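Local coordinates for protein putative phosphomannomutase (Thermus thermophilus, PDB 1TUO) that probably acts as a magnesium-dependent mutase of the phosphohexose mutase family, shifting a phosphate group between positions on a sugar, at residues I441-E444 and L450-A453; D155-Y160 and A190-G195; L356-A361 and A367-E372; F120-G125 and W317-F322; A67-L72 and L77-L82. One frame throughout, in Å; residues are numbered along the deposited sequence.

Contact 1: residues I441-E444 and L450-A453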
# COMPACT_ATOMS: atom_id res chain seq x y z
N ILE A 441 -19.52 -3.47 -0.06
CA ILE A 441 -20.15 -2.69 -1.11
C ILE A 441 -19.35 -1.41 -1.34
O ILE A 441 -19.15 -0.61 -0.42
CB ILE A 441 -21.61 -2.34 -0.73
CG1 ILE A 441 -22.40 -3.63 -0.48
CG2 ILE A 441 -22.26 -1.53 -1.85
CD1 ILE A 441 -23.88 -3.42 -0.15
N TYR A 442 -18.88 -1.24 -2.57
CA TYR A 442 -18.10 -0.07 -2.95
C TYR A 442 -19.00 0.77 -3.85
O TYR A 442 -19.61 0.25 -4.78
CB TYR A 442 -16.86 -0.46 -3.76
CG TYR A 442 -16.02 -1.58 -3.17
CD1 TYR A 442 -16.50 -2.88 -3.13
CD2 TYR A 442 -14.73 -1.33 -2.70
CE1 TYR A 442 -15.73 -3.92 -2.63
CE2 TYR A 442 -13.94 -2.37 -2.20
CZ TYR A 442 -14.45 -3.66 -2.17
OH TYR A 442 -13.68 -4.69 -1.69
N VAL A 443 -19.09 2.07 -3.58
CA VAL A 443 -19.92 2.93 -4.39
C VAL A 443 -19.25 4.23 -4.80
O VAL A 443 -18.63 4.91 -3.97
CB VAL A 443 -21.25 3.31 -3.66
CG1 VAL A 443 -22.02 4.34 -4.48
CG2 VAL A 443 -22.12 2.06 -3.47
N GLU A 444 -19.36 4.54 -6.08
CA GLU A 444 -18.85 5.79 -6.62
C GLU A 444 -20.01 6.45 -7.33
O GLU A 444 -20.74 5.81 -8.10
CB GLU A 444 -17.70 5.58 -7.61
CG GLU A 444 -17.29 6.89 -8.26
CD GLU A 444 -16.00 6.80 -9.05
OE1 GLU A 444 -15.81 5.79 -9.76
OE2 GLU A 444 -15.20 7.75 -8.97
N LEU A 450 -25.75 11.02 -3.19
CA LEU A 450 -26.16 9.90 -4.04
C LEU A 450 -25.43 8.65 -3.62
O LEU A 450 -25.98 7.55 -3.66
CB LEU A 450 -25.88 10.20 -5.51
CG LEU A 450 -26.27 9.06 -6.46
CD1 LEU A 450 -27.75 8.72 -6.29
CD2 LEU A 450 -26.00 9.48 -7.90
N VAL A 451 -24.17 8.81 -3.22
CA VAL A 451 -23.39 7.67 -2.75
C VAL A 451 -24.13 7.05 -1.55
O VAL A 451 -24.35 5.85 -1.51
CB VAL A 451 -21.98 8.10 -2.29
CG1 VAL A 451 -21.29 6.97 -1.53
CG2 VAL A 451 -21.15 8.50 -3.50
N ARG A 452 -24.53 7.89 -0.60
CA ARG A 452 -25.23 7.40 0.58
C ARG A 452 -26.57 6.75 0.24
O ARG A 452 -26.92 5.71 0.79
CB ARG A 452 -25.44 8.52 1.61
CG ARG A 452 -26.23 8.10 2.86
CD ARG A 452 -25.56 6.94 3.60
NE ARG A 452 -26.32 6.52 4.79
CZ ARG A 452 -26.41 7.23 5.91
NH1 ARG A 452 -25.80 8.40 6.02
NH2 ARG A 452 -27.14 6.77 6.92
N ALA A 453 -27.32 7.36 -0.68
CA ALA A 453 -28.61 6.82 -1.08
C ALA A 453 -28.41 5.44 -1.72
O ALA A 453 -29.10 4.48 -1.39
CB ALA A 453 -29.30 7.76 -2.07
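Val443 and Val451 meet where the C-terminal domain, an antiparallel sheet of the TBP-like kind, folds its last helix back over its last strand. Strand 440-445 runs between strands 382-386 and 426-431, and helix 448-459 follows after a short turn. Ile441, the first residue of the strand segment, has its side chain on the helix-bearing face of the sheet, but it packs on Leu455, one turn beyond Val451. Tyr442 turns to the other face, where its ring rests by Leu429, Tyr383 and Arg385 and its OH is hydrogen-bonded to Arg431 NE. Val443 carries the contact. Its CB points toward the helix, and with CG1 anti to the backbone N (chi1 173°) this methyl reaches under the first turns of the helix, 4.0 Å from Val451 CA. The two valines pass side by side, pointing opposite ways, so that Val443 CG1 and Val451 CG1 lie alongside at 4.0 Å. The contact is purely apolar and fully buried; Leu454 and Leu455 extend it along the helix, while Val451 also leans on Ala382 and Asp384 of the neighbouring strand. Glu444 points away from the helix, and its carboxylate is gripped from outside the two segments: OE2 by Thr294 OG1 and His381 ND1, OE1 by Trp295 N. A buried acid thus ties this strand to the chain just ahead of helix 296-304. Against the helix Glu444 offers backbone alone, its carbonyl carbon C lying 4.5 Å from Val451 CG2.

Contact 2: residues D155-Y160 and A190-G195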
# COMPACT_ATOMS: atom_id res chain seq x y z
N ASP A 155 21.44 -1.92 8.17
CA ASP A 155 20.61 -0.72 8.07
C ASP A 155 20.78 -0.19 6.65
O ASP A 155 21.86 0.30 6.29
CB ASP A 155 21.07 0.31 9.11
CG ASP A 155 20.28 1.61 9.03
OD1 ASP A 155 19.16 1.61 8.48
OD2 ASP A 155 20.78 2.64 9.53
N LEU A 156 19.73 -0.29 5.84
CA LEU A 156 19.78 0.16 4.45
C LEU A 156 18.97 1.43 4.19
O LEU A 156 18.64 1.73 3.04
CB LEU A 156 19.29 -0.95 3.51
CG LEU A 156 20.35 -1.99 3.15
CD1 LEU A 156 19.72 -3.11 2.34
CD2 LEU A 156 21.46 -1.32 2.36
N ARG A 157 18.67 2.16 5.25
CA ARG A 157 17.90 3.38 5.13
C ARG A 157 18.54 4.37 4.14
O ARG A 157 17.87 4.87 3.24
CB ARG A 157 17.75 4.04 6.50
CG ARG A 157 16.86 5.25 6.49
CD ARG A 157 16.65 5.79 7.89
NE ARG A 157 16.01 4.81 8.76
CZ ARG A 157 15.26 5.12 9.80
NH1 ARG A 157 15.05 6.40 10.10
NH2 ARG A 157 14.71 4.17 10.55
N GLU A 158 19.83 4.63 4.31
CA GLU A 158 20.52 5.56 3.43
C GLU A 158 20.43 5.16 1.96
O GLU A 158 20.17 5.99 1.10
CB GLU A 158 22.00 5.67 3.83
CG GLU A 158 22.24 6.40 5.14
CD GLU A 158 21.91 7.88 5.08
OE1 GLU A 158 20.71 8.23 5.16
OE2 GLU A 158 22.85 8.69 4.94
N ALA A 159 20.64 3.87 1.68
CA ALA A 159 20.57 3.39 0.31
C ALA A 159 19.15 3.55 -0.24
O ALA A 159 18.97 3.85 -1.42
CB ALA A 159 21.00 1.93 0.24
N TYR A 160 18.16 3.34 0.61
CA TYR A 160 16.76 3.48 0.21
C TYR A 160 16.50 4.94 -0.16
O TYR A 160 15.82 5.22 -1.14
CB TYR A 160 15.84 3.04 1.36
CG TYR A 160 14.36 3.24 1.09
CD1 TYR A 160 13.73 2.61 0.01
CD2 TYR A 160 13.59 4.05 1.92
CE1 TYR A 160 12.36 2.80 -0.24
CE2 TYR A 160 12.23 4.24 1.68
CZ TYR A 160 11.62 3.62 0.61
OH TYR A 160 10.27 3.84 0.38
N ALA A 190 7.51 5.97 10.39
CA ALA A 190 8.06 7.01 11.25
C ALA A 190 9.49 7.43 10.92
O ALA A 190 10.38 6.59 10.81
CB ALA A 190 7.97 6.58 12.72
N GLY A 191 9.68 8.74 10.76
CA GLY A 191 10.99 9.29 10.48
C GLY A 191 11.53 9.17 9.07
O GLY A 191 12.58 9.75 8.76
N PHE A 192 10.84 8.45 8.20
CA PHE A 192 11.33 8.27 6.84
C PHE A 192 11.23 9.47 5.91
O PHE A 192 12.06 9.63 5.03
CB PHE A 192 10.67 7.03 6.20
CG PHE A 192 11.34 5.75 6.58
CD1 PHE A 192 11.16 5.20 7.84
CD2 PHE A 192 12.25 5.15 5.71
CE1 PHE A 192 11.87 4.07 8.24
CE2 PHE A 192 12.97 4.02 6.10
CZ PHE A 192 12.78 3.48 7.36
N LEU A 193 10.23 10.32 6.11
CA LEU A 193 10.10 11.49 5.26
C LEU A 193 11.10 12.56 5.70
O LEU A 193 11.75 13.18 4.87
CB LEU A 193 8.67 12.04 5.32
CG LEU A 193 7.65 11.11 4.65
CD1 LEU A 193 6.25 11.70 4.78
CD2 LEU A 193 8.00 10.93 3.17
N LYS A 194 11.23 12.76 7.01
CA LYS A 194 12.19 13.73 7.54
C LYS A 194 13.58 13.23 7.16
O LYS A 194 14.44 14.00 6.73
CB LYS A 194 12.10 13.83 9.06
CG LYS A 194 10.82 14.42 9.59
CD LYS A 194 10.88 14.50 11.11
CE LYS A 194 9.60 15.09 11.69
NZ LYS A 194 9.68 15.14 13.18
N GLY A 195 13.78 11.93 7.33
CA GLY A 195 15.05 11.32 7.01
C GLY A 195 15.46 11.57 5.57
O GLY A 195 16.57 12.03 5.31
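Arg157 and Phe192, each in the first turn of its helix, form the close-packed part of this contact. The arginine chain bends at chi3 (-61°), which brings the guanidinium against the CE1-CZ side of the phenylalanine ring. Phe192 CZ sits 3.4 Å above the guanidinium plane, offset toward its rim, and the two planes are 37° apart. Arg157 CZ is 4.3 Å from the centroid of the Phe192 ring and 32° off its normal, an off-centre cation-pi interaction rather than a centred stack. Arg157 NH2 comes nearest, 3.7 Å from Phe192 CE1. Deeper in, Tyr160 crosses Phe192 at about a right angle, with Tyr160 CE2 4.1 Å from Phe192 CD2. Both rings also pack on Ile349 of helix 348-362, and Tyr160 OH is hydrogen-bonded to Asp347 OD1, so this inner side is buried where helices 157-165 and 192-199 of the second alpha/beta/alpha domain approach the third.

The outer side is looser and partly exposed. Arg157 NH1 stays 4.4 Å from Gly191 O, too far for a bond; that carbonyl is taken by Gly195 N in the first turn of its own helix. Asp155 OD1 accepts a weak bond from Arg157 N at 3.3 Å and does not touch helix 192-199.

With no hydrogen bond spanning the two segments, attachment depends on ring packing inside and on an off-centre cation-pi contact outside, an attraction that probably tolerates some sliding of the guanidinium along the ring.

Contact 3: residues L356-A361 and A367-E372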
# COMPACT_ATOMS: atom_id res chain seq x y z
N LEU A 356 4.02 15.65 -2.47
CA LEU A 356 4.73 16.86 -2.09
C LEU A 356 5.32 17.53 -3.34
O LEU A 356 5.24 18.75 -3.51
CB LEU A 356 5.83 16.51 -1.08
CG LEU A 356 6.62 17.65 -0.45
CD1 LEU A 356 5.70 18.57 0.34
CD2 LEU A 356 7.69 17.06 0.47
N GLU A 357 5.92 16.72 -4.22
CA GLU A 357 6.51 17.26 -5.44
C GLU A 357 5.44 17.92 -6.32
O GLU A 357 5.63 19.04 -6.80
CB GLU A 357 7.19 16.15 -6.25
CG GLU A 357 7.96 16.67 -7.48
CD GLU A 357 8.51 15.56 -8.36
OE1 GLU A 357 9.30 14.73 -7.86
OE2 GLU A 357 8.16 15.52 -9.56
N SER A 358 4.31 17.23 -6.51
CA SER A 358 3.22 17.75 -7.35
C SER A 358 2.74 19.12 -6.89
O SER A 358 2.52 20.02 -7.70
CB SER A 358 2.03 16.78 -7.36
OG SER A 358 1.33 16.80 -6.12
N VAL A 359 2.58 19.29 -5.58
CA VAL A 359 2.12 20.57 -5.06
C VAL A 359 3.13 21.67 -5.33
O VAL A 359 2.77 22.77 -5.76
CB VAL A 359 1.85 20.47 -3.54
CG1 VAL A 359 1.50 21.84 -2.98
CG2 VAL A 359 0.69 19.49 -3.30
N ALA A 360 4.41 21.37 -5.11
CA ALA A 360 5.46 22.36 -5.34
C ALA A 360 5.62 22.71 -6.82
O ALA A 360 5.68 23.89 -7.18
CB ALA A 360 6.78 21.85 -4.78
N ALA A 361 5.67 21.69 -7.67
CA ALA A 361 5.84 21.90 -9.10
C ALA A 361 4.66 22.60 -9.78
O ALA A 361 4.85 23.51 -10.59
CB ALA A 361 6.11 20.56 -9.79
N ALA A 367 -6.17 19.80 -3.36
CA ALA A 367 -7.58 20.00 -3.63
C ALA A 367 -7.75 20.66 -5.00
O ALA A 367 -8.62 20.28 -5.78
CB ALA A 367 -8.21 20.87 -2.54
N GLU A 368 -6.89 21.63 -5.29
CA GLU A 368 -6.96 22.32 -6.57
C GLU A 368 -6.51 21.41 -7.71
O GLU A 368 -7.04 21.49 -8.82
CB GLU A 368 -6.13 23.60 -6.54
CG GLU A 368 -6.69 24.66 -5.60
CD GLU A 368 -8.16 24.96 -5.88
OE1 GLU A 368 -8.48 25.45 -6.99
OE2 GLU A 368 -9.00 24.71 -4.99
N GLN A 369 -5.54 20.55 -7.45
CA GLN A 369 -5.08 19.64 -8.49
C GLN A 369 -6.20 18.67 -8.84
O GLN A 369 -6.42 18.35 -10.00
CB GLN A 369 -3.84 18.85 -8.05
CG GLN A 369 -2.57 19.68 -7.98
CD GLN A 369 -1.35 18.83 -7.67
OE1 GLN A 369 -1.03 17.90 -8.40
NE2 GLN A 369 -0.67 19.14 -6.57
N PHE A 370 -6.93 18.21 -7.82
CA PHE A 370 -8.01 17.28 -8.10
C PHE A 370 -9.15 17.97 -8.84
O PHE A 370 -9.81 17.34 -9.67
CB PHE A 370 -8.53 16.63 -6.82
CG PHE A 370 -9.54 15.55 -7.08
CD1 PHE A 370 -9.16 14.40 -7.76
CD2 PHE A 370 -10.87 15.73 -6.73
CE1 PHE A 370 -10.10 13.43 -8.09
CE2 PHE A 370 -11.82 14.77 -7.06
CZ PHE A 370 -11.44 13.62 -7.74
N LYS A 371 -9.37 19.25 -8.56
CA LYS A 371 -10.42 20.01 -9.24
C LYS A 371 -10.09 20.03 -10.74
O LYS A 371 -10.98 20.03 -11.58
CB LYS A 371 -10.48 21.44 -8.72
CG LYS A 371 -10.85 21.56 -7.25
CD LYS A 371 -12.28 21.14 -6.98
CE LYS A 371 -12.63 21.30 -5.50
NZ LYS A 371 -14.05 20.94 -5.21
N GLU A 372 -8.79 20.05 -11.04
CA GLU A 372 -8.32 20.05 -12.42
C GLU A 372 -8.58 18.67 -13.01
O GLU A 372 -8.87 18.53 -14.20
CB GLU A 372 -6.82 20.39 -12.45
CG GLU A 372 -6.15 20.28 -13.82
CD GLU A 372 -6.52 21.40 -14.79
OE1 GLU A 372 -6.93 22.49 -14.34
OE2 GLU A 372 -6.38 21.17 -16.01
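Gln369 stretches from helix 366-377 to helix 348-362 and ends against Ser358 and Val359. Its CB points toward the other helix, and CG lies anti to the carbonyl carbon (chi1 -72°). Beyond CG the chain is extended, so the amide is delivered straight across to the neighbouring helix. CD comes within 3.7 Å of Ser358 OG. The two branches then part: OE1 lies 3.4 Å from Ser358 CB, a van der Waals contact, while NE2 gives a hydrogen bond to Ser358 OG at 3.1 Å with an N-H...O angle of 155°. The serine oxygen stands only 10° out of the amide plane, where an N-H of the glutamine can point at it directly. NE2 also touches Val359 CG2 at 3.6 Å. It bonds as well to Lys364 O in the short link between the helices.

Both helices belong to the third alpha/beta/alpha domain, and helix 366-377 leads on to the first strand of the C-terminal domain. Leu366 packs against both Ser358 and Val359, and Gln369 packs on Thr273 of helix 267-280.

Ser358 OG is itself bonded to the carbonyl O of Leu355, one turn back. The hydroxyl therefore donates to its own helix and accepts from the glutamine, an arrangement that satisfies a buried OG and, with Lys364 O, fixes which way the amide is turned.

Contact 4: residues F120-G125 and W317-F322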
# COMPACT_ATOMS: atom_id res chain seq x y z
N PHE A 120 5.74 -12.42 1.56
CA PHE A 120 6.93 -12.76 0.77
C PHE A 120 7.09 -11.91 -0.48
O PHE A 120 6.11 -11.54 -1.14
CB PHE A 120 6.87 -14.24 0.37
CG PHE A 120 6.89 -15.19 1.54
CD1 PHE A 120 8.04 -15.34 2.30
CD2 PHE A 120 5.75 -15.91 1.89
CE1 PHE A 120 8.08 -16.20 3.40
CE2 PHE A 120 5.77 -16.78 3.00
CZ PHE A 120 6.94 -16.92 3.75
N LYS A 121 8.35 -11.62 -0.81
CA LYS A 121 8.69 -10.81 -1.97
C LYS A 121 9.63 -11.64 -2.84
O LYS A 121 10.44 -12.40 -2.31
CB LYS A 121 9.44 -9.55 -1.54
CG LYS A 121 8.81 -8.79 -0.37
CD LYS A 121 7.39 -8.36 -0.69
CE LYS A 121 6.79 -7.53 0.44
NZ LYS A 121 5.41 -7.12 0.12
N ASP A 122 9.55 -11.50 -4.16
CA ASP A 122 10.47 -12.25 -5.00
C ASP A 122 11.66 -11.36 -5.37
O ASP A 122 11.76 -10.23 -4.91
CB ASP A 122 9.76 -12.82 -6.24
CG ASP A 122 9.24 -11.77 -7.19
OD1 ASP A 122 8.39 -12.13 -8.03
OD2 ASP A 122 9.68 -10.60 -7.12
N ALA A 123 12.56 -11.89 -6.20
CA ALA A 123 13.76 -11.16 -6.58
C ALA A 123 13.57 -9.78 -7.21
O ALA A 123 14.49 -8.96 -7.20
CB ALA A 123 14.60 -12.02 -7.51
N THR A 124 12.38 -9.51 -7.74
CA THR A 124 12.14 -8.23 -8.38
C THR A 124 11.86 -7.13 -7.36
O THR A 124 11.80 -5.96 -7.72
CB THR A 124 10.95 -8.28 -9.36
OG1 THR A 124 9.74 -8.45 -8.63
CG2 THR A 124 11.12 -9.43 -10.34
N GLY A 125 11.70 -7.52 -6.10
CA GLY A 125 11.42 -6.55 -5.06
C GLY A 125 9.94 -6.18 -5.03
O GLY A 125 9.59 -5.00 -4.91
N TRP A 317 -1.71 -8.72 -9.44
CA TRP A 317 -2.12 -8.43 -10.82
C TRP A 317 -1.43 -7.18 -11.36
O TRP A 317 -1.13 -7.10 -12.55
CB TRP A 317 -3.64 -8.23 -10.92
CG TRP A 317 -4.47 -9.43 -10.57
CD1 TRP A 317 -4.91 -9.78 -9.32
CD2 TRP A 317 -5.01 -10.40 -11.47
NE1 TRP A 317 -5.70 -10.91 -9.39
CE2 TRP A 317 -5.77 -11.31 -10.70
CE3 TRP A 317 -4.92 -10.59 -12.86
CZ2 TRP A 317 -6.44 -12.40 -11.28
CZ3 TRP A 317 -5.59 -11.67 -13.43
CH2 TRP A 317 -6.34 -12.56 -12.64
N ILE A 318 -1.21 -6.20 -10.50
CA ILE A 318 -0.56 -4.96 -10.91
C ILE A 318 0.93 -5.20 -11.13
O ILE A 318 1.52 -4.69 -12.07
CB ILE A 318 -0.78 -3.84 -9.86
CG1 ILE A 318 -2.28 -3.50 -9.78
CG2 ILE A 318 0.03 -2.60 -10.22
CD1 ILE A 318 -2.64 -2.51 -8.69
N LYS A 319 1.53 -5.99 -10.25
CA LYS A 319 2.95 -6.30 -10.37
C LYS A 319 3.23 -7.02 -11.69
O LYS A 319 4.19 -6.69 -12.39
CB LYS A 319 3.41 -7.17 -9.19
CG LYS A 319 4.82 -7.73 -9.33
CD LYS A 319 5.35 -8.18 -7.97
CE LYS A 319 6.61 -9.03 -8.10
NZ LYS A 319 6.29 -10.40 -8.60
N GLU A 320 2.39 -7.99 -12.04
CA GLU A 320 2.59 -8.72 -13.30
C GLU A 320 2.66 -7.74 -14.46
O GLU A 320 3.54 -7.84 -15.32
CB GLU A 320 1.45 -9.71 -13.54
CG GLU A 320 1.64 -10.54 -14.82
CD GLU A 320 0.56 -11.60 -15.02
OE1 GLU A 320 -0.55 -11.26 -15.49
OE2 GLU A 320 0.83 -12.78 -14.69
N GLU A 321 1.74 -6.77 -14.49
CA GLU A 321 1.72 -5.80 -15.57
C GLU A 321 2.92 -4.85 -15.54
O GLU A 321 3.44 -4.48 -16.59
CB GLU A 321 0.40 -5.01 -15.55
CG GLU A 321 -0.81 -5.90 -15.83
CD GLU A 321 -0.58 -6.81 -17.04
OE1 GLU A 321 -0.57 -8.05 -16.86
OE2 GLU A 321 -0.39 -6.29 -18.16
N PHE A 322 3.36 -4.47 -14.35
CA PHE A 322 4.52 -3.59 -14.22
C PHE A 322 5.74 -4.24 -14.87
O PHE A 322 6.50 -3.59 -15.60
CB PHE A 322 4.83 -3.34 -12.74
CG PHE A 322 4.13 -2.15 -12.15
CD1 PHE A 322 2.92 -1.69 -12.66
CD2 PHE A 322 4.67 -1.51 -11.03
CE1 PHE A 322 2.26 -0.62 -12.08
CE2 PHE A 322 4.01 -0.44 -10.43
CZ PHE A 322 2.80 0.01 -10.96
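The carboxylate of Asp122 is approached on opposite faces, with Lys319 coming in over one and the backbone N of Thr124 over the other. Lys319 NZ meets OD1 of Asp122 at 2.8 Å on the syn side, 35° out of the carboxylate plane, and the pair forms a salt bridge. Thr124 N stands above the opposite face, 3.0 Å from Asp122 OD2 and 45° out of plane. At the edge, Thr124 OG1 donates to the syn lone pair of Asp122 OD2, a short bond of 2.6 Å. Two donors on OD2 and one on OD1 hold the group against rotation. The bond from Thr124 N makes this an Asx turn, which reverses the chain after strand 115-122 and is reinforced by Gly125 N on Asp122 O at 3.0 Å. The turn presents the acid of the first alpha/beta/alpha domain to helix 315-322 of the third. Lys319 spans the gap with a nearly straight chain that bends only at its end (chi4 -74°), placing CE 3.2 Å from Thr124 OG1 and turning NZ to the acid. With an alanine in place of Asp122, the lysine would probably be left without its charge partner across the domain boundary, and the turn would lose the acceptor that holds Thr124. NZ has a second, weak bond to Pro127 O, and Thr124 packs on Pro344.

Contact 5: residues A67-L72 and L77-L82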
# COMPACT_ATOMS: atom_id res chain seq x y z
N ALA A 67 13.52 -14.90 14.66
CA ALA A 67 13.32 -16.34 14.64
C ALA A 67 13.33 -16.86 13.20
O ALA A 67 13.94 -17.89 12.91
CB ALA A 67 11.99 -16.69 15.31
N LEU A 68 12.65 -16.15 12.31
CA LEU A 68 12.60 -16.55 10.91
C LEU A 68 14.00 -16.46 10.29
O LEU A 68 14.41 -17.35 9.54
CB LEU A 68 11.62 -15.67 10.13
CG LEU A 68 11.58 -15.84 8.61
CD1 LEU A 68 11.20 -17.27 8.25
CD2 LEU A 68 10.58 -14.84 8.01
N SER A 69 14.72 -15.39 10.60
CA SER A 69 16.06 -15.19 10.05
C SER A 69 16.99 -16.31 10.48
O SER A 69 17.71 -16.89 9.66
CB SER A 69 16.62 -13.83 10.51
OG SER A 69 15.82 -12.76 10.02
N GLY A 70 16.96 -16.63 11.77
CA GLY A 70 17.82 -17.70 12.27
C GLY A 70 17.49 -19.03 11.63
O GLY A 70 18.39 -19.79 11.26
N HIS A 71 16.20 -19.34 11.51
CA HIS A 71 15.78 -20.60 10.92
C HIS A 71 16.26 -20.74 9.47
O HIS A 71 16.81 -21.78 9.08
CB HIS A 71 14.25 -20.73 10.98
CG HIS A 71 13.74 -22.12 10.70
ND1 HIS A 71 12.93 -22.80 11.58
CD2 HIS A 71 13.94 -22.94 9.64
CE1 HIS A 71 12.65 -23.99 11.07
NE2 HIS A 71 13.24 -24.10 9.90
N LEU A 72 16.05 -19.69 8.67
CA LEU A 72 16.47 -19.74 7.27
C LEU A 72 17.98 -19.88 7.18
O LEU A 72 18.49 -20.64 6.36
CB LEU A 72 16.00 -18.48 6.53
CG LEU A 72 14.48 -18.34 6.39
CD1 LEU A 72 14.15 -17.02 5.69
CD2 LEU A 72 13.92 -19.53 5.60
N LEU A 77 20.50 -20.77 3.83
CA LEU A 77 20.31 -19.53 3.11
C LEU A 77 21.16 -18.45 3.76
O LEU A 77 21.41 -18.49 4.96
CB LEU A 77 18.84 -19.07 3.15
CG LEU A 77 17.77 -19.85 2.39
CD1 LEU A 77 18.20 -20.00 0.94
CD2 LEU A 77 17.55 -21.21 3.02
N LYS A 78 21.65 -17.50 2.96
CA LYS A 78 22.41 -16.40 3.54
C LYS A 78 21.29 -15.45 3.96
O LYS A 78 20.37 -15.21 3.20
CB LYS A 78 23.30 -15.73 2.50
CG LYS A 78 24.17 -14.62 3.09
CD LYS A 78 25.14 -14.07 2.06
CE LYS A 78 26.13 -13.10 2.70
NZ LYS A 78 27.16 -12.65 1.73
N VAL A 79 21.36 -14.90 5.17
CA VAL A 79 20.29 -14.02 5.62
C VAL A 79 20.74 -12.65 6.11
O VAL A 79 21.79 -12.52 6.74
CB VAL A 79 19.48 -14.68 6.77
CG1 VAL A 79 18.36 -13.76 7.23
CG2 VAL A 79 18.91 -16.02 6.32
N VAL A 80 19.93 -11.65 5.79
CA VAL A 80 20.16 -10.28 6.24
C VAL A 80 18.86 -9.81 6.87
O VAL A 80 17.82 -9.82 6.22
CB VAL A 80 20.50 -9.33 5.07
CG1 VAL A 80 20.40 -7.88 5.55
CG2 VAL A 80 21.91 -9.60 4.56
N LEU A 81 18.92 -9.44 8.14
CA LEU A 81 17.75 -8.94 8.84
C LEU A 81 17.92 -7.43 8.88
O LEU A 81 18.97 -6.93 9.28
CB LEU A 81 17.69 -9.49 10.27
CG LEU A 81 16.60 -8.88 11.17
CD1 LEU A 81 15.22 -9.27 10.66
CD2 LEU A 81 16.79 -9.36 12.62
N LEU A 82 16.90 -6.69 8.46
CA LEU A 82 16.99 -5.24 8.47
C LEU A 82 16.83 -4.74 9.89
O LEU A 82 15.98 -5.21 10.65
CB LEU A 82 15.93 -4.63 7.56
CG LEU A 82 16.07 -5.04 6.09
CD1 LEU A 82 15.00 -4.35 5.26
CD2 LEU A 82 17.46 -4.65 5.59
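Val79 has CG1 anti to its own nitrogen (chi1 -180°) and CG2 anti to its carbonyl carbon, a setting that spreads the two methyls across helix residues Ser69 and Leu72. CG1 touches Ser69 CB at 3.7 Å, whereas CG2 lies 3.8 Å from Leu72 CB and 3.7 Å from Ser69 O. The valine thus fits against one turn of the helix, CG1 on Ser69 alone and CG2 on both residues. Ser69 places OG beside its backbone N, where it is hydrogen-bonded to Ala65 O one turn earlier; OG also lies 3.6 Å from Leu81 CD1, a polar atom resting on an apolar one. Leu77, just ahead of the strand, and Val79 and Leu81 within it have CB directed at the helix, and Lys78 and Val80 point away. Strand 50-55, helix 61-75 and strand 78-82 make a beta-alpha-beta crossover in the first alpha/beta/alpha domain, the two strands lying side by side and parallel. Helix segment 67-72 runs almost antiparallel to strand 78-82, at 166° between axes that approach to 8.1 Å. A glycine in place of Val79 would probably open a gap between helix and sheet opposite Ser69 and Leu72 and let the helix shift over the strand. Tyr151 also packs against Ser69, Val79 and Leu81, and Leu72 reaches Tyr39 of helix 29-45. Where the chain leaves the helix, Leu77 N donates to Leu72 O at 3.2 Å (N-H...O 152°), and the Leu77 side chain folds over the same carbonyl, its CD2 3.5 Å from Leu72 O.

Overall arrangement
The contacts are spread over the four domains of the phosphohexose mutase fold. Contact 5 lies within the first alpha/beta/alpha domain, and Leu82 CD2 of its strand touches Leu156 CD1 of contact 2 at 4.3 Å, linking it to the second. Contact 4 shares the sheet of contact 5, with nearest atoms about 5 Å apart. It lies about 13 Å from the centre of the chain and bridges domains one and three, consistent with a position near the central cleft where relatives bind substrate. Nearest atoms of contact 3 are about 7 Å from both contact 2 and contact 1. Contacts 1 and 5 are farthest apart, 46 Å between centres.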